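Local coordinates for superoxide dismutase [Mn/Fe] (PDB 1UES), which destroys superoxide radicals by dismutating them to oxygen and hydrogen peroxide at a manganese or iron ion bound in each subunit of a homodimer, at residues Ala114-Leu118 with Ile136-Pro140; Leu53-Val57 with Ala68-Leu72. The protein carries 1 engineered substitution. The contacts are given in a common frame with arbitrary orientation. Residue numbers count along the deposited sequence, not the author numbering.

Contact 1: residues Ala114-Leu118 with Ile136-Pro140; sequences AGTTL and IEKEP
Here the end of a helix rests on an edge strand. A114, G115 and T116 are helical. T117 has phi/psi -87/0, and L118, at -75/117, is non-helical. I136-P140 is extended. The closest CA pair is A114 with K138, 6.7 Å apart. I136 and K138 direct their CA-to-CB bonds toward the helix end, while E137 and E139 direct theirs away. I136 adopts m,t, and its CG2 lies 3.7 Å from A114 CB. This is the one close apolar side-chain pair across the two segments. It sits in the C-terminal domain, where helix 104-116 lies against a three-stranded antiparallel sheet. V124 of the central strand 122-128 touches both A114 and I136. K138 is exposed, yet its aliphatic chain lies over the helix end with chi1 m, chi2 t, chi3 p and chi4 near -115°. Its CG is 4.1 Å from A114 CB. Its CE is 3.4 Å from A114 O, 3.8 Å from T117 OG1 and 3.6 Å from L118 CA. No hydrogen bond crosses between the segments. T117 is p, and its OG1 bonds to T113 O. L118 is t,t, which brings its CD1 to 3.9 Å from E139 N. E139 is m,m and forms a salt bridge with K148. R171 NH1 hydrogen-bonds to the backbone oxygens of G115 and L118.

Contact 2: residues Leu53-Val57 with Ala68-Leu72; sequences LNTIV and AGQTL
Two helical segments meet face to face. L53-V57 belongs to helix 53-59 and A68-L72 to helix 62-79. Each is regular alpha-helix, with V57 N bonded to L53 O at 3.0 Å and L72 N to A68 O at 2.9 Å. Their axes approach to 9.1 Å and their directions differ by 133°, with a signed crossing angle of -133°. The CA atoms nearest across the segments are those of V57 and G69, 5.5 Å apart. V57 is t. Its CG2 lies 3.9 Å from G69 N, 3.6 Å from A68 O, 3.8 Å from A68 CB and 3.9 Å from L72 CB. F65 touches V57 too, so V57 is a knob in the hole formed by F65, A68, G69 and L72. This is knobs-into-holes packing in the alpha-hairpin domain: short helix 53-59, in the link between long helices 21-42 and 62-79, packs on the second of them. L53 (t,p) fills the next hole, formed by A68, T71, L72 and N75. Its CD1 is 3.8 Å from A68 O, and its CD2 is 3.7 Å from T71 CG2 and 3.8 Å from L72 N. A68 is small and fits a shallow hollow lined by L53, I56 and V57; its CB is 3.6 Å from I56 CG2. L72 (t,p) projects back beside L53 and V57, and its CD2 comes within 4.1 Å of N54 ND2. T71 OG1 bonds to N67 O within its own helix. L39 of helix 21-42 touches both L53 and A68.

The two contacts share no helix or strand. Contact 2 joins helix to helix in the alpha-hairpin region and is buried. Contact 1 joins a helix end to an edge strand in the C-terminal region and is only partly buried. Both lack hydrogen bonds between their segments. Contact 2 is mainly aliphatic interlocking, whereas contact 1 adds a lysine chain lying over backbone and side chains at the helix end. Their centres are about 19 Å apart, and their nearest atoms are about 7 Å apart. W123 bridges the gap: its NE1 bonds to Q70 OE1, and its backbone pairs with E139. The metal ligand H74 follows contact 2 on the same helix.

Contact 1: residues Ala114-Leu118 with Ile136-Pro140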
loop_
_atom_site.group_PDB
_atom_site.type_symbol
_atom_site.label_atom_id
_atom_site.label_comp_id
_atom_site.label_asym_id
_atom_site.label_seq_id
_atom_site.Cartn_x
_atom_site.Cartn_y
_atom_site.Cartn_z
ATOM N N ALA A 114 -4.001 14.195 7.641
ATOM C CA ALA A 114 -2.713 13.518 7.639
ATOM C C ALA A 114 -2.869 12.101 7.066
ATOM O O ALA A 114 -2.003 11.607 6.335
ATOM C CB ALA A 114 -2.167 13.450 9.066
ATOM N N GLY A 115 -3.977 11.453 7.408
ATOM C CA GLY A 115 -4.219 10.103 6.924
ATOM C C GLY A 115 -4.513 10.064 5.443
ATOM O O GLY A 115 -4.030 9.191 4.715
ATOM N N THR A 116 -5.305 11.030 4.991
ATOM C CA THR A 116 -5.671 11.115 3.589
ATOM C C THR A 116 -4.491 11.487 2.688
ATOM O O THR A 116 -4.383 10.961 1.567
ATOM C CB THR A 116 -6.817 12.146 3.387
ATOM O OG1 THR A 116 -7.995 11.706 4.081
ATOM C CG2 THR A 116 -7.157 12.288 1.917
ATOM N N THR A 117 -3.598 12.360 3.165
ATOM C CA THR A 117 -2.465 12.786 2.356
ATOM C C THR A 117 -1.231 11.884 2.434
ATOM O O THR A 117 -0.227 12.153 1.781
ATOM C CB THR A 117 -2.028 14.246 2.666
ATOM O OG1 THR A 117 -1.588 14.341 4.025
ATOM C CG2 THR A 117 -3.190 15.229 2.416
ATOM N N LEU A 118 -1.293 10.811 3.216
ATOM C CA LEU A 118 -0.159 9.896 3.295
ATOM C C LEU A 118 -0.150 9.086 1.989
ATOM O O LEU A 118 -1.097 8.342 1.696
ATOM C CB LEU A 118 -0.308 8.971 4.505
ATOM C CG LEU A 118 0.918 8.162 4.959
ATOM C CD1 LEU A 118 0.757 7.756 6.413
ATOM C CD2 LEU A 118 1.069 6.933 4.095
ATOM N N ILE A 136 1.071 14.561 15.583
ATOM C CA ILE A 136 0.450 13.675 14.611
ATOM C C ILE A 136 1.634 13.237 13.762
ATOM O O ILE A 136 2.361 14.070 13.213
ATOM C CB ILE A 136 -0.589 14.406 13.762
ATOM C CG1 ILE A 136 -1.731 14.874 14.673
ATOM C CG2 ILE A 136 -1.047 13.502 12.614
ATOM C CD1 ILE A 136 -2.898 15.478 13.980
ATOM N N GLU A 137 1.861 11.930 13.703
ATOM C CA GLU A 137 2.979 11.373 12.953
ATOM C C GLU A 137 2.496 10.580 11.749
ATOM O O GLU A 137 1.598 9.766 11.868
ATOM C CB GLU A 137 3.801 10.441 13.853
ATOM C CG GLU A 137 4.240 11.051 15.164
ATOM C CD GLU A 137 5.410 12.007 15.002
ATOM O OE1 GLU A 137 6.127 11.920 13.970
ATOM O OE2 GLU A 137 5.617 12.835 15.910
ATOM N N LYS A 138 3.081 10.830 10.585
ATOM C CA LYS A 138 2.724 10.071 9.388
ATOM C C LYS A 138 3.807 8.999 9.260
ATOM O O LYS A 138 4.999 9.316 9.129
ATOM C CB LYS A 138 2.704 10.979 8.157
ATOM C CG LYS A 138 1.475 11.898 8.079
ATOM C CD LYS A 138 1.631 12.913 6.961
ATOM C CE LYS A 138 1.219 12.317 5.631
ATOM N NZ LYS A 138 2.384 12.206 4.692
ATOM N N GLU A 139 3.399 7.731 9.317
ATOM C CA GLU A 139 4.350 6.634 9.276
ATOM C C GLU A 139 4.184 5.754 8.043
ATOM O O GLU A 139 3.276 4.903 7.978
ATOM C CB GLU A 139 4.199 5.780 10.548
ATOM C CG GLU A 139 4.522 6.515 11.825
ATOM C CD GLU A 139 6.020 6.670 12.025
ATOM O OE1 GLU A 139 6.790 6.302 11.110
ATOM O OE2 GLU A 139 6.435 7.166 13.091
ATOM N N PRO A 140 5.048 5.947 7.039
ATOM C CA PRO A 140 4.912 5.107 5.851
ATOM C C PRO A 140 5.188 3.632 6.170
ATOM O O PRO A 140 6.004 3.287 7.039
ATOM C CB PRO A 140 5.950 5.657 4.879
ATOM C CG PRO A 140 6.325 7.040 5.438
ATOM C CD PRO A 140 6.147 6.921 6.926
#

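Contact 2: residues Leu53-Val57 with Ala68-Leu72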
loop_
_atom_site.group_PDB
_atom_site.type_symbol
_atom_site.label_atom_id
_atom_site.label_comp_id
_atom_site.label_asym_id
_atom_site.label_seq_id
_atom_site.Cartn_x
_atom_site.Cartn_y
_atom_site.Cartn_z
ATOM N N LEU A 53 8.503 -7.623 21.731
ATOM C CA LEU A 53 8.151 -6.922 20.505
ATOM C C LEU A 53 8.585 -5.469 20.495
ATOM O O LEU A 53 9.145 -4.979 19.532
ATOM C CB LEU A 53 6.645 -7.041 20.281
ATOM C CG LEU A 53 6.099 -6.476 18.966
ATOM C CD1 LEU A 53 6.805 -7.099 17.783
ATOM C CD2 LEU A 53 4.573 -6.747 18.921
ATOM N N ASN A 54 8.326 -4.767 21.582
ATOM C CA ASN A 54 8.717 -3.377 21.656
ATOM C C ASN A 54 10.210 -3.146 21.390
ATOM O O ASN A 54 10.600 -2.190 20.713
ATOM C CB ASN A 54 8.343 -2.854 23.026
ATOM C CG ASN A 54 7.772 -1.486 22.965
ATOM O OD1 ASN A 54 8.383 -0.534 23.441
ATOM N ND2 ASN A 54 6.592 -1.365 22.374
ATOM N N THR A 55 11.053 -4.027 21.924
ATOM C CA THR A 55 12.501 -3.909 21.722
ATOM C C THR A 55 12.833 -4.122 20.249
ATOM O O THR A 55 13.639 -3.417 19.664
ATOM C CB THR A 55 13.253 -4.962 22.571
ATOM O OG1 THR A 55 13.062 -4.669 23.959
ATOM C CG2 THR A 55 14.747 -4.972 22.255
ATOM N N ILE A 56 12.195 -5.106 19.630
ATOM C CA ILE A 56 12.480 -5.341 18.227
ATOM C C ILE A 56 12.075 -4.146 17.359
ATOM O O ILE A 56 12.768 -3.814 16.406
ATOM C CB ILE A 56 11.762 -6.614 17.720
ATOM C CG1 ILE A 56 12.187 -7.814 18.568
ATOM C CG2 ILE A 56 12.097 -6.842 16.258
ATOM C CD1 ILE A 56 11.325 -9.070 18.328
ATOM N N VAL A 57 10.947 -3.509 17.672
ATOM C CA VAL A 57 10.525 -2.370 16.869
ATOM C C VAL A 57 11.455 -1.170 17.070
ATOM O O VAL A 57 11.682 -0.411 16.142
ATOM C CB VAL A 57 9.056 -1.937 17.183
ATOM C CG1 VAL A 57 8.675 -0.717 16.321
ATOM C CG2 VAL A 57 8.082 -3.098 16.892
ATOM N N ALA A 68 7.888 -6.646 12.500
ATOM C CA ALA A 68 7.751 -6.257 13.910
ATOM C C ALA A 68 6.849 -5.021 14.004
ATOM O O ALA A 68 5.895 -4.992 14.801
ATOM C CB ALA A 68 9.147 -5.924 14.505
ATOM N N GLY A 69 7.180 -3.999 13.201
ATOM C CA GLY A 69 6.427 -2.763 13.191
ATOM C C GLY A 69 4.979 -3.043 12.862
ATOM O O GLY A 69 4.108 -2.502 13.530
ATOM N N GLN A 70 4.736 -3.907 11.873
ATOM C CA GLN A 70 3.353 -4.237 11.504
ATOM C C GLN A 70 2.649 -4.973 12.637
ATOM O O GLN A 70 1.470 -4.708 12.900
ATOM C CB GLN A 70 3.313 -5.061 10.214
ATOM C CG GLN A 70 3.515 -4.219 8.936
ATOM C CD GLN A 70 2.486 -3.080 8.786
ATOM O OE1 GLN A 70 2.592 -2.047 9.448
ATOM N NE2 GLN A 70 1.505 -3.273 7.914
ATOM N N THR A 71 3.346 -5.882 13.320
ATOM C CA THR A 71 2.717 -6.594 14.418
ATOM C C THR A 71 2.333 -5.614 15.512
ATOM O O THR A 71 1.203 -5.595 15.966
ATOM C CB THR A 71 3.624 -7.702 14.986
ATOM O OG1 THR A 71 3.878 -8.644 13.955
ATOM C CG2 THR A 71 2.956 -8.442 16.114
ATOM N N LEU A 72 3.259 -4.752 15.904
ATOM C CA LEU A 72 2.937 -3.800 16.943
ATOM C C LEU A 72 1.822 -2.830 16.537
ATOM O O LEU A 72 0.914 -2.554 17.320
ATOM C CB LEU A 72 4.197 -3.020 17.326
ATOM C CG LEU A 72 3.904 -1.919 18.335
ATOM C CD1 LEU A 72 3.401 -2.525 19.629
ATOM C CD2 LEU A 72 5.159 -1.073 18.564
#